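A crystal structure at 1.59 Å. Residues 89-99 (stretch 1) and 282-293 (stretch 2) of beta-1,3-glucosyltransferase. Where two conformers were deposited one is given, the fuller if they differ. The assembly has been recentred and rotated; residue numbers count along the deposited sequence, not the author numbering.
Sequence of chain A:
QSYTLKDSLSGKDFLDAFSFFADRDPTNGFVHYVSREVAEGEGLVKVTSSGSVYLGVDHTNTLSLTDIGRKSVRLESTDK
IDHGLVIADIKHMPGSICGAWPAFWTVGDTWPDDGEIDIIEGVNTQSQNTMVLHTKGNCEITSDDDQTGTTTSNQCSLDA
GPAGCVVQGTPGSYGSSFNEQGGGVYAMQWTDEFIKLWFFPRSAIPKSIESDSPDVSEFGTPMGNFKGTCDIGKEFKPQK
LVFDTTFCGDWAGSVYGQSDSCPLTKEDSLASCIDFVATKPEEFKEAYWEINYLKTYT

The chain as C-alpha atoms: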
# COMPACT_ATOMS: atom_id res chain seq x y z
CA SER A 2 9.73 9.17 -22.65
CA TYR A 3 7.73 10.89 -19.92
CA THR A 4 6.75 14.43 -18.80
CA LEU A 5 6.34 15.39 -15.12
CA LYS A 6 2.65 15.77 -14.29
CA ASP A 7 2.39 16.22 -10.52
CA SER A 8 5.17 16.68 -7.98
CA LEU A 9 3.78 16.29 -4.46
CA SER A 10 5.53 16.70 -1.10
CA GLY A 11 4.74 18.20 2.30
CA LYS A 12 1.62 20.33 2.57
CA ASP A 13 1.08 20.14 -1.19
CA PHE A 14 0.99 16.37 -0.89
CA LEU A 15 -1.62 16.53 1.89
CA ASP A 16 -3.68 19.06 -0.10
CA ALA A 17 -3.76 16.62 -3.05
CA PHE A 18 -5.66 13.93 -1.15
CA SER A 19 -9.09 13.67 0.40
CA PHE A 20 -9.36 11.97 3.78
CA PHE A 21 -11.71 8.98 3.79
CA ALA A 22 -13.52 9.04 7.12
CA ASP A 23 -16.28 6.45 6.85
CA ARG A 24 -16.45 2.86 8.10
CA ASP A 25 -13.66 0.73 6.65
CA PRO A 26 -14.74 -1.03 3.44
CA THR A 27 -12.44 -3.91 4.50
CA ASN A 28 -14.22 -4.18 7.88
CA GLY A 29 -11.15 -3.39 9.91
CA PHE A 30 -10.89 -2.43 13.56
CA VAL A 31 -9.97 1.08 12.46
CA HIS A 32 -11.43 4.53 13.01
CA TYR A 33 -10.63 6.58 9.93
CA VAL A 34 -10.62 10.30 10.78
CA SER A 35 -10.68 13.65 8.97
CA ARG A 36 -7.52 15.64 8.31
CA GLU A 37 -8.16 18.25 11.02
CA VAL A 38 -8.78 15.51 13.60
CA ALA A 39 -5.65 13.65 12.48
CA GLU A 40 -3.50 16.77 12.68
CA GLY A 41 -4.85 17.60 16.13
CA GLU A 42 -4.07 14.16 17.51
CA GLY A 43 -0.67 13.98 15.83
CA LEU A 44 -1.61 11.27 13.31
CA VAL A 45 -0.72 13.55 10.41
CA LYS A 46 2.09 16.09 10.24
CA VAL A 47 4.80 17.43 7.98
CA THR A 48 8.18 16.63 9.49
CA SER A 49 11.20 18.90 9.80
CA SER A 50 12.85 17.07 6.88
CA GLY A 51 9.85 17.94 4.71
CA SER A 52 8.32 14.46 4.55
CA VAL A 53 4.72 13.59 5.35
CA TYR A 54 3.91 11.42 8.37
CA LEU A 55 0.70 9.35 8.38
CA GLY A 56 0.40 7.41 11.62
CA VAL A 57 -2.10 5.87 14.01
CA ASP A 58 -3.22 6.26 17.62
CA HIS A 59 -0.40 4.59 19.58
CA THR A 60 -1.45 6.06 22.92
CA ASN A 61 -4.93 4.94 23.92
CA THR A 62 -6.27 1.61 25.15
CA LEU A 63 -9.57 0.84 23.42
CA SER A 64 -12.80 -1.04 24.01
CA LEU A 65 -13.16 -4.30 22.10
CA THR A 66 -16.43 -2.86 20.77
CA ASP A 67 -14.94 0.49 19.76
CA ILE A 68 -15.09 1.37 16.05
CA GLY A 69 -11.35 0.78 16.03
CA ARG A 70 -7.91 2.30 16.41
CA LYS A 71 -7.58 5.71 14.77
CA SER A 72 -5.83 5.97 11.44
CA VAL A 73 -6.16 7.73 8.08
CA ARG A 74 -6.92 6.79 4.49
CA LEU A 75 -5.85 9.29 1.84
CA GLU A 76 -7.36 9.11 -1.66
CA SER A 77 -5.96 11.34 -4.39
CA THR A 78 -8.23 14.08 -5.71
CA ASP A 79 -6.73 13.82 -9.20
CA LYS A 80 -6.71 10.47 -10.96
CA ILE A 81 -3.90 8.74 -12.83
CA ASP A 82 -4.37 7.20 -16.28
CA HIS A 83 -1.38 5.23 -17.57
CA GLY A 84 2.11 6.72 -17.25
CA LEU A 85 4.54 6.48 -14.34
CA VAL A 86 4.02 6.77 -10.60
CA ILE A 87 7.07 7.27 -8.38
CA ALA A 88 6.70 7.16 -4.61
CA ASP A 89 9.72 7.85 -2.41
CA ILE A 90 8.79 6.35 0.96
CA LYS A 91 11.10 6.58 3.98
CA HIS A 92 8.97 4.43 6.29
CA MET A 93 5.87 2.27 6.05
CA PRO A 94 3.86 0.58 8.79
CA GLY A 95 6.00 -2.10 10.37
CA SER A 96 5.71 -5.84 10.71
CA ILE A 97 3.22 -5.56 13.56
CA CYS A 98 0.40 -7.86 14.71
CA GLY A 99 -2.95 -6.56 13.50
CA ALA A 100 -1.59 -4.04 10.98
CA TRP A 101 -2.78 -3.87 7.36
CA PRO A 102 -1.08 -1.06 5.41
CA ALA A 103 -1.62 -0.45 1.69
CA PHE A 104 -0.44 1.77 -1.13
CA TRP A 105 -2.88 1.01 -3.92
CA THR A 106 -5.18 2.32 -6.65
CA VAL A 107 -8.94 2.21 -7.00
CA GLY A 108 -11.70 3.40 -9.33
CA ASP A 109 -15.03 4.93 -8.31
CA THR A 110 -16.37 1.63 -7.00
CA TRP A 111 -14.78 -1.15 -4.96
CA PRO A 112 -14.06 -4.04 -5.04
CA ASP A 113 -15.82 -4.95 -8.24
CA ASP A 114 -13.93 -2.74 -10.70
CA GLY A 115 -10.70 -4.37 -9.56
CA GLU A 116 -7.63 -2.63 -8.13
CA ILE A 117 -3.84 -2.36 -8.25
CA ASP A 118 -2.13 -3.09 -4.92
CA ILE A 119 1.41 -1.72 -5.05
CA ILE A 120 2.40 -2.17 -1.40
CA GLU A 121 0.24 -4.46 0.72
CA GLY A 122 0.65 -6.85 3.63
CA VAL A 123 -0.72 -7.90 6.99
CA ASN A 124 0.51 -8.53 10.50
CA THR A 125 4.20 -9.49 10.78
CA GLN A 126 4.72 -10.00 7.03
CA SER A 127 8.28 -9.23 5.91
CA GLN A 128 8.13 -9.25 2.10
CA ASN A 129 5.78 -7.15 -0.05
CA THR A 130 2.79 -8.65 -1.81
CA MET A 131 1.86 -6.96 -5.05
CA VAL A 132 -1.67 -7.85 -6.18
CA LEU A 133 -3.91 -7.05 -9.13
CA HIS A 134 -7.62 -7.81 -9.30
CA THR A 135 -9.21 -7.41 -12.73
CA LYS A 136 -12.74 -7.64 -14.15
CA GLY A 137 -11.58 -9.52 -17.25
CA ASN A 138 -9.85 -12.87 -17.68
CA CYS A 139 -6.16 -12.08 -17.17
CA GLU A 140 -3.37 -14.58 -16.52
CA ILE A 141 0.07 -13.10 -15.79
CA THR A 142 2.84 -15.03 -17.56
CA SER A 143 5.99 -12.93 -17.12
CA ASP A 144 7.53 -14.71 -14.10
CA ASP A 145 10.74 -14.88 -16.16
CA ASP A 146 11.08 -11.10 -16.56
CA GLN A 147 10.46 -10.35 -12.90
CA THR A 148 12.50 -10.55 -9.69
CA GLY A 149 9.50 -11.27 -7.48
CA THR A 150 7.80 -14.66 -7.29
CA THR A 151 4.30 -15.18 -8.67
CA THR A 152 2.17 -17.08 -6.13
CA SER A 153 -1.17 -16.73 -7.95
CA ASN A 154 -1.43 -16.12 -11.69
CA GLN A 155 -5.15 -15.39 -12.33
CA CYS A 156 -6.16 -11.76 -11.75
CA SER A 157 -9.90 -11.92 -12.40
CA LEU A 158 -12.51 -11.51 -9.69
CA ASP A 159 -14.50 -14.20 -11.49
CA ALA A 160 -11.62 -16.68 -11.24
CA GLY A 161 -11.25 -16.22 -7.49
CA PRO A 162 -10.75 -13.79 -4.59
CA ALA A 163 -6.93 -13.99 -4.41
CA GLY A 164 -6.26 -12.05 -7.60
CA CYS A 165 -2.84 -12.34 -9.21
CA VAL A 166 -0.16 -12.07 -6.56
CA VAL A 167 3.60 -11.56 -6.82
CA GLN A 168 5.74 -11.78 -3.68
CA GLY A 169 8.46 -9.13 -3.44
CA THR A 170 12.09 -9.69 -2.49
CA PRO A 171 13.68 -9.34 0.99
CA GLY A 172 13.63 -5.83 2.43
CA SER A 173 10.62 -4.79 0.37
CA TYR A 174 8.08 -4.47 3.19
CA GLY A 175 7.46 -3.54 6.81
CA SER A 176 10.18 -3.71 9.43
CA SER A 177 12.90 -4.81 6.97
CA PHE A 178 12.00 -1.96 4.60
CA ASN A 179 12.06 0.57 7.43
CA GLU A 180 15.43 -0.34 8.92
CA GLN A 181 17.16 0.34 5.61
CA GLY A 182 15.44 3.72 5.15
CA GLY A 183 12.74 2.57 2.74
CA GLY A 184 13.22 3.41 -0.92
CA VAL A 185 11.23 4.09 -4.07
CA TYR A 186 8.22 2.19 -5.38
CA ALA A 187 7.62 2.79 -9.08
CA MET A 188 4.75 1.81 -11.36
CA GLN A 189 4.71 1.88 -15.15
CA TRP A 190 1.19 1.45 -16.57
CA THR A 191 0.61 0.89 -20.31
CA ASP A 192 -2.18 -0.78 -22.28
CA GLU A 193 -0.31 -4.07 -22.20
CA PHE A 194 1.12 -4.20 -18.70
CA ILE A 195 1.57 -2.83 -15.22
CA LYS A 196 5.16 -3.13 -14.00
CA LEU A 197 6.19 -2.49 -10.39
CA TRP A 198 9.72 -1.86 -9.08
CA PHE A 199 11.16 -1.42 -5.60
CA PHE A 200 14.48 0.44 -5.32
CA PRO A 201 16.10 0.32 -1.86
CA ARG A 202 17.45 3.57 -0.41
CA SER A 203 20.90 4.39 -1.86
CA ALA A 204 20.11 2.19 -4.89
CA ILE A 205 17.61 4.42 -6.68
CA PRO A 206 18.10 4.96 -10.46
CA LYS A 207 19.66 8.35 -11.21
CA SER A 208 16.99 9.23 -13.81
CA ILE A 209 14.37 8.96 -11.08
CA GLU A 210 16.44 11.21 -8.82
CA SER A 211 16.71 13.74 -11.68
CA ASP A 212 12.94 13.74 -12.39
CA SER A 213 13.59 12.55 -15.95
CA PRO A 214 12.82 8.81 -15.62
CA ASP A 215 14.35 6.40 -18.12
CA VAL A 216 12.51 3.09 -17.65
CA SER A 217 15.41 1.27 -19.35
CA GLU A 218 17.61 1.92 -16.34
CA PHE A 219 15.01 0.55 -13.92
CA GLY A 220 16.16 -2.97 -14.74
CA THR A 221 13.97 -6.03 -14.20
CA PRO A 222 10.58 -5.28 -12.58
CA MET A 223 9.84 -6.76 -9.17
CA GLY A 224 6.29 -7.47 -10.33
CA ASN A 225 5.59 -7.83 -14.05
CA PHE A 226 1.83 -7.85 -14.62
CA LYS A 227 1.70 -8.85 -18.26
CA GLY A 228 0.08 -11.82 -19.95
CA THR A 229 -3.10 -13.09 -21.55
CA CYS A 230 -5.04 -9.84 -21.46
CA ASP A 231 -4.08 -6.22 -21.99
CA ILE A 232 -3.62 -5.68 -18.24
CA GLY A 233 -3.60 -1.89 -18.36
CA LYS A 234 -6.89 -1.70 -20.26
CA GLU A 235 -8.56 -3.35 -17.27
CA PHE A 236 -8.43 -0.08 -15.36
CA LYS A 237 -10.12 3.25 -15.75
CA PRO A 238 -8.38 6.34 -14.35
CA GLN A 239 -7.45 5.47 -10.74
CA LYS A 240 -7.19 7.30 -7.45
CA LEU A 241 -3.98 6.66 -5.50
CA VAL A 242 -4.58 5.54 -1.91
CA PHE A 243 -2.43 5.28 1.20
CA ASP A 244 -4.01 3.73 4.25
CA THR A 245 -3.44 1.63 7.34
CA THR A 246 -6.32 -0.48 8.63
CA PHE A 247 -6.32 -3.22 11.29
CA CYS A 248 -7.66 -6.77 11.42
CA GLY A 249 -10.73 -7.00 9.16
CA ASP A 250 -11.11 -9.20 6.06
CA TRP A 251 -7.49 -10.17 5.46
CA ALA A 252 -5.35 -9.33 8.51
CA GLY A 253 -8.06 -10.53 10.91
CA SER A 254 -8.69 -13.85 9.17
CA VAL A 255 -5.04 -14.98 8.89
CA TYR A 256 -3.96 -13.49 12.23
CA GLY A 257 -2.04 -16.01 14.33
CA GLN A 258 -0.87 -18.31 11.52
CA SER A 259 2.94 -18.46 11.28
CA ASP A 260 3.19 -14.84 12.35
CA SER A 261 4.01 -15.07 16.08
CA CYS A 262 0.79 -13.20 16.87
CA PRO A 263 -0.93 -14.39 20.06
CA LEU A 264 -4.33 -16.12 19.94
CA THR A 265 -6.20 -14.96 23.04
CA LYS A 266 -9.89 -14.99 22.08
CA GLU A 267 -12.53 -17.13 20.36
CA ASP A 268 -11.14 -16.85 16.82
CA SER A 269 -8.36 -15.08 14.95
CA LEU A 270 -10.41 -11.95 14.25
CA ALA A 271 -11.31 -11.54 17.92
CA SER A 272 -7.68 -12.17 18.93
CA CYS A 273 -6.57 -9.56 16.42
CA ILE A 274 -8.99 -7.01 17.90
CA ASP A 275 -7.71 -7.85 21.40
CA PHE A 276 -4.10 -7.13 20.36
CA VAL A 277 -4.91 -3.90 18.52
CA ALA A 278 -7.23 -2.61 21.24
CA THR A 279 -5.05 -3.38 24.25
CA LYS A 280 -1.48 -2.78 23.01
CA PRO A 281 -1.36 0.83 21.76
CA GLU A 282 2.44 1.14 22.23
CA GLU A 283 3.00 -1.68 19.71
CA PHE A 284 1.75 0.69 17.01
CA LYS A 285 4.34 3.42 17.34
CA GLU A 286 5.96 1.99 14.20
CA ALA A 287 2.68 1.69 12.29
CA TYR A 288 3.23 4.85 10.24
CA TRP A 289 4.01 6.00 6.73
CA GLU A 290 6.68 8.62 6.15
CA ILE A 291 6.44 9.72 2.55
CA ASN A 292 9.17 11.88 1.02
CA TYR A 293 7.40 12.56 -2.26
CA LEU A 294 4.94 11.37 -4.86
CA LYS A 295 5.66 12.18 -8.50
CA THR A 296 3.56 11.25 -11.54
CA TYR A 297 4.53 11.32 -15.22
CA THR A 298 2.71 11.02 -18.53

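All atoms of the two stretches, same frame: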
# COMPACT_ATOMS: atom_id res chain seq x y z
N ASP A 89 8.57 7.99 -3.28
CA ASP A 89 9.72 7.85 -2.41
C ASP A 89 9.22 7.79 -0.98
O ASP A 89 8.70 8.77 -0.45
CB ASP A 89 10.72 9.00 -2.64
CG ASP A 89 11.96 8.89 -1.78
OD1 ASP A 89 11.86 8.47 -0.61
OD2 ASP A 89 13.06 9.25 -2.26
N ILE A 90 9.36 6.62 -0.35
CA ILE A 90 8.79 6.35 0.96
C ILE A 90 9.91 6.01 1.93
O ILE A 90 10.66 5.06 1.71
CB ILE A 90 7.78 5.18 0.86
CG1 ILE A 90 6.68 5.52 -0.15
CG2 ILE A 90 7.19 4.84 2.22
CD1 ILE A 90 5.89 4.32 -0.64
N LYS A 91 10.05 6.80 3.00
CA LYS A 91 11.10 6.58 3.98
C LYS A 91 10.73 5.47 4.96
O LYS A 91 11.59 4.73 5.44
CB LYS A 91 11.41 7.89 4.72
CG LYS A 91 12.45 7.75 5.82
CD LYS A 91 12.53 8.98 6.71
CE LYS A 91 13.05 10.20 5.97
NZ LYS A 91 14.46 10.01 5.53
N HIS A 92 9.44 5.34 5.26
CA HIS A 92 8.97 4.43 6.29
C HIS A 92 7.56 4.01 5.93
O HIS A 92 6.79 4.80 5.39
CB HIS A 92 8.97 5.17 7.65
CG HIS A 92 8.84 4.28 8.85
ND1 HIS A 92 7.62 3.82 9.31
CD2 HIS A 92 9.77 3.83 9.73
CE1 HIS A 92 7.81 3.10 10.41
NE2 HIS A 92 9.10 3.09 10.68
N MET A 93 7.23 2.75 6.21
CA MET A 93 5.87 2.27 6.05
C MET A 93 5.48 1.56 7.34
O MET A 93 6.35 1.30 8.17
CB MET A 93 5.73 1.33 4.85
CG MET A 93 6.38 -0.04 5.02
SD MET A 93 5.78 -1.19 3.78
CE MET A 93 4.10 -1.38 4.34
N PRO A 94 4.19 1.25 7.52
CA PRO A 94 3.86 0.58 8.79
C PRO A 94 4.62 -0.73 8.92
O PRO A 94 4.81 -1.48 7.93
CB PRO A 94 2.35 0.39 8.68
CG PRO A 94 1.91 1.60 7.91
CD PRO A 94 2.99 1.79 6.86
N GLY A 95 5.10 -0.99 10.14
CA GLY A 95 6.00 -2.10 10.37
C GLY A 95 5.34 -3.46 10.38
O GLY A 95 4.13 -3.61 10.17
N SER A 96 6.17 -4.47 10.62
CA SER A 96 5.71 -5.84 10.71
C SER A 96 5.16 -6.02 12.12
O SER A 96 5.89 -6.35 13.05
CB SER A 96 6.88 -6.78 10.46
OG SER A 96 7.40 -6.54 9.15
N ILE A 97 3.86 -5.76 12.26
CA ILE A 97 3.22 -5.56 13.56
C ILE A 97 1.89 -6.32 13.57
O ILE A 97 1.11 -6.19 12.64
CB ILE A 97 2.94 -4.06 13.80
CG1 ILE A 97 4.24 -3.24 13.81
CG2 ILE A 97 2.15 -3.85 15.09
CD1 ILE A 97 4.00 -1.75 13.59
N CYS A 98 1.63 -7.10 14.62
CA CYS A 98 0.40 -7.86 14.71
C CYS A 98 -0.82 -6.95 14.61
O CYS A 98 -0.90 -5.93 15.30
CB CYS A 98 0.36 -8.64 16.02
SG CYS A 98 1.57 -9.98 16.09
N GLY A 99 -1.74 -7.32 13.72
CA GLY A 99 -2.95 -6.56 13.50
C GLY A 99 -2.91 -5.57 12.35
O GLY A 99 -3.95 -5.23 11.80
N GLU A 282 1.01 0.85 22.42
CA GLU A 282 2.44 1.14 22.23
C GLU A 282 3.08 0.32 21.11
O GLU A 282 4.08 0.72 20.52
CB GLU A 282 3.21 0.95 23.54
CG GLU A 282 4.66 1.40 23.50
CD GLU A 282 4.82 2.87 23.16
OE1 GLU A 282 5.68 3.19 22.31
OE2 GLU A 282 4.09 3.70 23.75
N GLU A 283 2.49 -0.84 20.79
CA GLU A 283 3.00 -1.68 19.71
C GLU A 283 2.82 -1.04 18.35
O GLU A 283 3.36 -1.52 17.35
CB GLU A 283 2.32 -3.05 19.74
CG GLU A 283 2.72 -3.90 20.93
CD GLU A 283 3.56 -5.10 20.53
OE1 GLU A 283 3.69 -6.03 21.35
OE2 GLU A 283 4.10 -5.11 19.40
N PHE A 284 2.07 0.06 18.30
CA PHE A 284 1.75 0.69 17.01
C PHE A 284 2.50 1.98 16.75
O PHE A 284 2.19 2.71 15.80
CB PHE A 284 0.23 0.85 16.89
CG PHE A 284 -0.47 -0.47 16.89
CD1 PHE A 284 -0.54 -1.22 15.73
CD2 PHE A 284 -0.95 -1.01 18.07
CE1 PHE A 284 -1.14 -2.47 15.72
CE2 PHE A 284 -1.54 -2.25 18.08
CZ PHE A 284 -1.64 -2.99 16.90
N LYS A 285 3.51 2.25 17.56
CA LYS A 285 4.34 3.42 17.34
C LYS A 285 5.00 3.36 15.96
O LYS A 285 5.20 4.39 15.32
CB LYS A 285 5.39 3.55 18.44
CG LYS A 285 6.07 4.90 18.47
CD LYS A 285 6.80 5.13 19.78
CE LYS A 285 7.68 6.36 19.67
NZ LYS A 285 8.55 6.28 18.47
N GLU A 286 5.31 2.15 15.50
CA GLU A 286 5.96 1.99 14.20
C GLU A 286 4.98 1.78 13.06
O GLU A 286 5.40 1.55 11.93
CB GLU A 286 6.97 0.83 14.22
CG GLU A 286 8.25 1.12 14.97
CD GLU A 286 9.11 2.15 14.26
OE1 GLU A 286 9.50 1.88 13.10
OE2 GLU A 286 9.37 3.22 14.85
N ALA A 287 3.68 1.86 13.34
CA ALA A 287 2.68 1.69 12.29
C ALA A 287 2.39 3.03 11.63
O ALA A 287 1.28 3.55 11.72
CB ALA A 287 1.40 1.08 12.88
N TYR A 288 3.39 3.58 10.94
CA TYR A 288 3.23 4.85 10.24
C TYR A 288 3.90 4.87 8.88
O TYR A 288 4.87 4.15 8.65
CB TYR A 288 3.75 6.03 11.08
CG TYR A 288 5.25 6.10 11.28
CD1 TYR A 288 6.06 6.79 10.39
CD2 TYR A 288 5.84 5.53 12.40
CE1 TYR A 288 7.43 6.88 10.60
CE2 TYR A 288 7.20 5.62 12.62
CZ TYR A 288 7.99 6.30 11.71
OH TYR A 288 9.35 6.40 11.92
N TRP A 289 3.35 5.68 7.99
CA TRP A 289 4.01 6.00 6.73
C TRP A 289 4.80 7.29 6.90
O TRP A 289 4.34 8.23 7.56
CB TRP A 289 2.96 6.26 5.63
CG TRP A 289 2.12 5.10 5.28
CD1 TRP A 289 0.93 4.74 5.85
CD2 TRP A 289 2.37 4.15 4.24
NE1 TRP A 289 0.43 3.61 5.25
CE2 TRP A 289 1.29 3.23 4.24
CE3 TRP A 289 3.40 3.98 3.30
CZ2 TRP A 289 1.22 2.16 3.36
CZ3 TRP A 289 3.32 2.90 2.42
CH2 TRP A 289 2.24 2.01 2.46
N GLU A 290 5.99 7.34 6.31
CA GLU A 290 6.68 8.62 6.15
C GLU A 290 7.01 8.71 4.68
O GLU A 290 7.82 7.94 4.16
CB GLU A 290 7.95 8.73 7.00
CG GLU A 290 8.58 10.11 6.87
CD GLU A 290 9.69 10.39 7.86
OE1 GLU A 290 9.87 9.60 8.81
OE2 GLU A 290 10.39 11.41 7.69
N ILE A 291 6.34 9.63 4.00
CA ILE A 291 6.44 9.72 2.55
C ILE A 291 7.25 10.96 2.18
O ILE A 291 6.89 12.08 2.55
CB ILE A 291 5.04 9.78 1.92
CG1 ILE A 291 4.27 8.50 2.23
CG2 ILE A 291 5.14 10.01 0.40
CD1 ILE A 291 2.75 8.65 2.20
N ASN A 292 8.36 10.76 1.48
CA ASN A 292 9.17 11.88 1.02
C ASN A 292 8.52 12.64 -0.13
O ASN A 292 8.39 13.87 -0.08
CB ASN A 292 10.56 11.40 0.58
CG ASN A 292 11.49 11.21 1.75
OD1 ASN A 292 11.45 11.98 2.72
ND2 ASN A 292 12.33 10.20 1.67
N TYR A 293 8.12 11.91 -1.17
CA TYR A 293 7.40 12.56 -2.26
C TYR A 293 6.62 11.58 -3.10
O TYR A 293 6.86 10.37 -3.06
CB TYR A 293 8.35 13.35 -3.17
CG TYR A 293 9.37 12.55 -3.95
CD1 TYR A 293 9.01 11.86 -5.12
CD2 TYR A 293 10.70 12.52 -3.56
CE1 TYR A 293 9.97 11.15 -5.85
CE2 TYR A 293 11.65 11.82 -4.28
CZ TYR A 293 11.28 11.14 -5.42
OH TYR A 293 12.24 10.45 -6.14
O HOH W 1 14.07 9.37 -4.77

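Two segments almost two hundred residues apart run antiparallel here, and the pairing is irregular: beta bulges fall between Asp89 and Ile90 and between Ile90 and His92, so single carbonyls serve two amides. Asp89 O accepts from Asn292 N at 2.8 Å and from Tyr293 N at 3.3 Å; Glu290 O accepts from Lys91 N at 2.8 Å and from His92 N at 3.3 Å. The return bonds, Asp89 N to Tyr293 O (2.9 Å) and Glu290 N to His92 O (2.8 Å), close the ladder.

Side-chain conformations follow from this framework. Asp89 takes chi1 t, which carries its carboxylate out so that OD1 receives Asn292 ND2 at 2.9 Å with a nearly straight N-H...O angle of 166°. Asp89 CB also lies over the face of the Tyr293 ring, 3.5 Å from its centroid. Tyr293, with chi1 p, folds its ring back across Asp89, and one water joins the far ends, 2.7 Å from Asp89 OD2 and 2.5 Å from Tyr293 OH.

His92 is held at both ring nitrogens and over one face. Its chi1 near t and chi2 of -83° set both ring nitrogens to work as donors: His92 ND1 donates to Tyr288 O at 2.8 Å and His92 NE2 to Glu286 OE1 at 2.7 Å. With both nitrogens donating, the ring is doubly protonated, and the carboxylate at its edge suits that charge. Tyr288 covers one face of the His92 ring in an offset stack, centroids 3.7 Å apart and planes 3° from parallel. Although the Tyr288 CA-to-CB bond points away, chi1 p brings the ring back over His92. Glu286 does something similar with a compact chain, chi1 and chi2 both m, curling its carboxylate to NE2 from a CB that points sideways.

On the other side of this sheet, Trp289 offers a broad surface. Pro94 CD sits 3.4 Å from the centroid of the Trp289 five-membered ring, 9° off the normal, Met93 CB lies 4.1 Å from that of the Trp289 six-membered ring, and Ile90 CG2 meets the ring edge at Trp289 CE3, 4.0 Å away.

Beyond the strands, a type I turn from Phe284 to Ala287 presents Glu286 O to Gly95 N at 3.1 Å. Ile97, chi1 m and chi2 t, packs against this turn: CD1 lies 3.9 Å from Ala287 CB, and CG2 lies 3.6 Å from Phe284 CE1. Gly99 closes the stretch with phi 96°, where a CB would be jammed against the preceding carbonyl, so its backbone calls for glycine.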